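Local coordinates for protein 7,8-dihydro-6-hydroxymethylpterin pyrophosphokinase-dihydropteroate synthase (Plasmodium falciparum, PDB 6JWV) that probably catalyses two successive steps of folate synthesis, pyrophosphorylation of 6-hydroxymethyl-7,8-dihydropterin by ATP and condensation of the product with 4-aminobenzoate to give 7,8-dihydropteroate, at residues V526-K531 against Y570-D575. The protein carries 1 engineered substitution. Numbering follows the deposited sequence.
Sequences VVLMHK and YRILFD. With XTZ (4-{[(2-amino-4-oxo-3,4,7,8-tetrahydropteridin-6-yl)methyl]amino}-N-(1,3-thiazol-2-yl)benzenesulfonamide), chain C; ACT (acetate ion), chain I.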
loop_
_atom_site.group_PDB
_atom_site.type_symbol
_atom_site.label_atom_id
_atom_site.label_comp_id
_atom_site.label_asym_id
_atom_site.label_seq_id
_atom_site.Cartn_x
_atom_site.Cartn_y
_atom_site.Cartn_z
ATOM N N VAL A 526 -26.837 7.391 7.158
ATOM C CA VAL A 526 -27.398 6.636 6.049
ATOM C C VAL A 526 -26.308 6.139 5.089
ATOM O O VAL A 526 -25.435 6.904 4.684
ATOM C CB VAL A 526 -28.512 7.477 5.330
ATOM C CG1 VAL A 526 -27.959 8.798 4.744
ATOM C CG2 VAL A 526 -29.298 6.650 4.308
ATOM N N VAL A 527 -26.367 4.860 4.733
ATOM C CA VAL A 527 -25.536 4.301 3.664
ATOM C C VAL A 527 -26.271 4.409 2.321
ATOM O O VAL A 527 -27.370 3.889 2.169
ATOM C CB VAL A 527 -25.141 2.826 3.946
ATOM C CG1 VAL A 527 -24.224 2.281 2.862
ATOM C CG2 VAL A 527 -24.430 2.714 5.273
ATOM N N LEU A 528 -25.649 5.075 1.348
ATOM C CA LEU A 528 -26.199 5.192 -0.017
ATOM C C LEU A 528 -25.489 4.233 -0.953
ATOM O O LEU A 528 -24.302 4.379 -1.190
ATOM C CB LEU A 528 -26.078 6.645 -0.537
ATOM C CG LEU A 528 -26.913 7.745 0.141
ATOM C CD1 LEU A 528 -26.678 9.124 -0.481
ATOM C CD2 LEU A 528 -28.408 7.401 0.159
ATOM N N MET A 529 -26.211 3.252 -1.480
ATOM C CA MET A 529 -25.596 2.219 -2.352
ATOM C C MET A 529 -26.012 2.367 -3.806
ATOM O O MET A 529 -27.178 2.667 -4.081
ATOM C CB MET A 529 -25.934 0.805 -1.871
ATOM C CG MET A 529 -24.873 -0.237 -2.217
ATOM S SD MET A 529 -25.430 -1.970 -2.296
ATOM C CE MET A 529 -26.580 -1.883 -3.679
ATOM N N HIS A 530 -25.060 2.164 -4.721
ATOM C CA HIS A 530 -25.374 2.090 -6.151
ATOM C C HIS A 530 -25.788 0.674 -6.571
ATOM O O HIS A 530 -25.055 -0.292 -6.340
ATOM C CB HIS A 530 -24.214 2.575 -7.033
ATOM C CG HIS A 530 -24.484 2.421 -8.496
ATOM N ND1 HIS A 530 -24.223 1.253 -9.180
ATOM C CD2 HIS A 530 -25.054 3.261 -9.393
ATOM C CE1 HIS A 530 -24.608 1.385 -10.437
ATOM N NE2 HIS A 530 -25.111 2.597 -10.595
ATOM N N LYS A 531 -26.967 0.574 -7.187
ATOM C CA LYS A 531 -27.400 -0.618 -7.936
ATOM C C LYS A 531 -28.238 -0.203 -9.135
ATOM O O LYS A 531 -28.674 0.935 -9.209
ATOM C CB LYS A 531 -28.192 -1.596 -7.053
ATOM C CG LYS A 531 -29.595 -1.154 -6.670
ATOM C CD LYS A 531 -30.232 -2.186 -5.754
ATOM C CE LYS A 531 -31.554 -1.714 -5.158
ATOM N NZ LYS A 531 -32.597 -1.372 -6.181
ATOM N N TYR A 570 -22.021 15.036 6.597
ATOM C CA TYR A 570 -21.155 14.177 7.405
ATOM C C TYR A 570 -21.848 12.919 7.954
ATOM O O TYR A 570 -21.200 12.100 8.618
ATOM C CB TYR A 570 -20.534 14.986 8.553
ATOM C CG TYR A 570 -21.547 15.606 9.501
ATOM C CD1 TYR A 570 -22.067 14.873 10.558
ATOM C CD2 TYR A 570 -21.976 16.930 9.341
ATOM C CE1 TYR A 570 -23.003 15.418 11.421
ATOM C CE2 TYR A 570 -22.903 17.488 10.213
ATOM C CZ TYR A 570 -23.418 16.716 11.244
ATOM O OH TYR A 570 -24.347 17.223 12.128
ATOM N N ARG A 571 -23.153 12.765 7.700
ATOM C CA ARG A 571 -23.874 11.527 8.064
ATOM C C ARG A 571 -24.162 10.613 6.877
ATOM O O ARG A 571 -24.890 9.621 7.010
ATOM C CB ARG A 571 -25.175 11.853 8.785
ATOM C CG ARG A 571 -24.958 12.270 10.218
ATOM C CD ARG A 571 -26.280 12.425 10.933
ATOM N NE ARG A 571 -26.073 12.689 12.358
ATOM C CZ ARG A 571 -25.939 11.754 13.301
ATOM N NH1 ARG A 571 -25.974 10.450 13.010
ATOM N NH2 ARG A 571 -25.763 12.131 14.557
ATOM N N ILE A 572 -23.587 10.933 5.727
ATOM C CA ILE A 572 -23.889 10.204 4.509
ATOM C C ILE A 572 -22.711 9.339 4.067
ATOM O O ILE A 572 -21.595 9.822 3.950
ATOM C CB ILE A 572 -24.370 11.162 3.403
ATOM C CG1 ILE A 572 -25.688 11.798 3.826
ATOM C CG2 ILE A 572 -24.571 10.434 2.088
ATOM C CD1 ILE A 572 -26.075 13.017 3.029
ATOM N N LEU A 573 -22.982 8.062 3.817
ATOM C CA LEU A 573 -21.954 7.076 3.447
ATOM C C LEU A 573 -22.150 6.540 2.039
ATOM O O LEU A 573 -23.272 6.187 1.650
ATOM C CB LEU A 573 -21.958 5.921 4.448
ATOM C CG LEU A 573 -21.669 6.321 5.891
ATOM C CD1 LEU A 573 -22.573 5.542 6.810
ATOM C CD2 LEU A 573 -20.215 6.058 6.212
ATOM N N PHE A 574 -21.045 6.483 1.301
ATOM C CA PHE A 574 -21.016 6.107 -0.111
ATOM C C PHE A 574 -20.746 4.630 -0.175
ATOM O O PHE A 574 -19.908 4.125 0.582
ATOM C CB PHE A 574 -19.850 6.802 -0.810
ATOM C CG PHE A 574 -20.117 8.221 -1.196
ATOM C CD1 PHE A 574 -20.311 9.212 -0.223
ATOM C CD2 PHE A 574 -20.126 8.592 -2.543
ATOM C CE1 PHE A 574 -20.553 10.534 -0.599
ATOM C CE2 PHE A 574 -20.371 9.901 -2.922
ATOM C CZ PHE A 574 -20.592 10.873 -1.956
ATOM N N ASP A 575 -21.426 3.940 -1.081
ATOM C CA ASP A 575 -21.167 2.528 -1.320
ATOM C C ASP A 575 -21.376 2.233 -2.800
ATOM O O ASP A 575 -22.442 2.511 -3.376
ATOM C CB ASP A 575 -22.049 1.644 -0.423
ATOM C CG ASP A 575 -21.739 0.117 -0.548
ATOM O OD1 ASP A 575 -20.974 -0.316 -1.456
ATOM O OD2 ASP A 575 -22.289 -0.656 0.288
HETATM O O3 XTZ C . -22.639 -4.570 -0.932
HETATM C C16 XTZ C . -23.575 -4.268 -0.164
HETATM N N2 XTZ C . -23.645 -3.040 0.370
HETATM C C3 XTZ C . -24.641 -5.245 0.180
HETATM N N4 XTZ C . -24.685 -6.511 -0.310
HETATM C C4 XTZ C . -25.700 -7.351 0.054
HETATM C C15 XTZ C . -26.805 -6.934 0.998
HETATM N N8 XTZ C . -26.689 -5.563 1.477
HETATM C C2 XTZ C . -25.691 -4.754 1.118
HETATM N N3 XTZ C . -25.625 -3.478 1.591
HETATM C C1 XTZ C . -24.622 -2.654 1.208
HETATM N N1 XTZ C . -24.578 -1.393 1.680
HETATM C C5 XTZ C . -25.777 -8.766 -0.468
HETATM N N5 XTZ C . -26.198 -8.800 -1.870
HETATM C C6 XTZ C . -25.525 -9.505 -2.833
HETATM C C14 XTZ C . -25.056 -10.789 -2.523
HETATM C C13 XTZ C . -24.366 -11.516 -3.477
HETATM C C9 XTZ C . -24.123 -11.001 -4.754
HETATM C C8 XTZ C . -24.599 -9.716 -5.085
HETATM C C7 XTZ C . -25.301 -8.973 -4.125
HETATM S S1 XTZ C . -23.325 -11.929 -5.802
HETATM O O1 XTZ C . -21.974 -12.170 -5.440
HETATM O O2 XTZ C . -23.281 -11.257 -7.077
HETATM N N6 XTZ C . -24.069 -13.370 -5.892
HETATM C C10 XTZ C . -23.954 -14.423 -5.014
HETATM S S2 XTZ C . -24.376 -16.058 -5.411
HETATM C C12 XTZ C . -23.958 -16.651 -3.831
HETATM C C11 XTZ C . -23.524 -15.548 -3.084
HETATM N N7 XTZ C . -23.521 -14.332 -3.729
HETATM C C ACT I . -25.663 4.338 -13.540
HETATM O O ACT I . -26.357 3.382 -13.122
HETATM O OXT ACT I . -25.369 4.469 -14.739
HETATM C CH3 ACT I . -25.147 5.385 -12.616
#
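Val526 and Leu528 exchange backbone hydrogen bonds with every second residue of 570-575, in the staggered ladder of parallel strands. Val526 N donates to Arg571 O at 3.0 Å, and Val526 O accepts from Leu573 N. Leu528 N reaches Leu573 O, whereas the bond from Asp575 N to Leu528 O is weak, with an N-H...O angle of only 126°. Beyond the strand end, His530 N continues the ladder to Asp575 O at 3.0 Å.

Strands 525-529 and 572-575 are neighbours in the parallel barrel of a TIM-type pterin-binding domain, joined by a beta-alpha-beta crossover through helix 547-564. Outside, Val526 and Phe574 pack on that helix, and branched aliphatic residues suit the apolar layer: on the same face Leu528 CD1 crosses to Ile572 CG2 at 3.6 Å, and Val526 lies alongside Ile572. Inside the barrel, Val527 CG2 meets Leu573 CD1 at 3.7 Å, and Phe603 of strand 603-604 touches Val527.

At the C-terminal end the inward side chains turn to ligand binding. Asp575, with CG anti to its N (chi1 -175°), sends OD2 into the pocket. Its carboxylate suits the pterin part of XTZ, since OD2 accepts from both the ring N-H, N2, at 2.7 Å and the 2-amino group, N1, at 2.8 Å; OD1 takes Gly577 N. Met529 runs beside the carboxylate, its extended chain (chi2 -157°) carrying SD to 3.4 Å from XTZ N2.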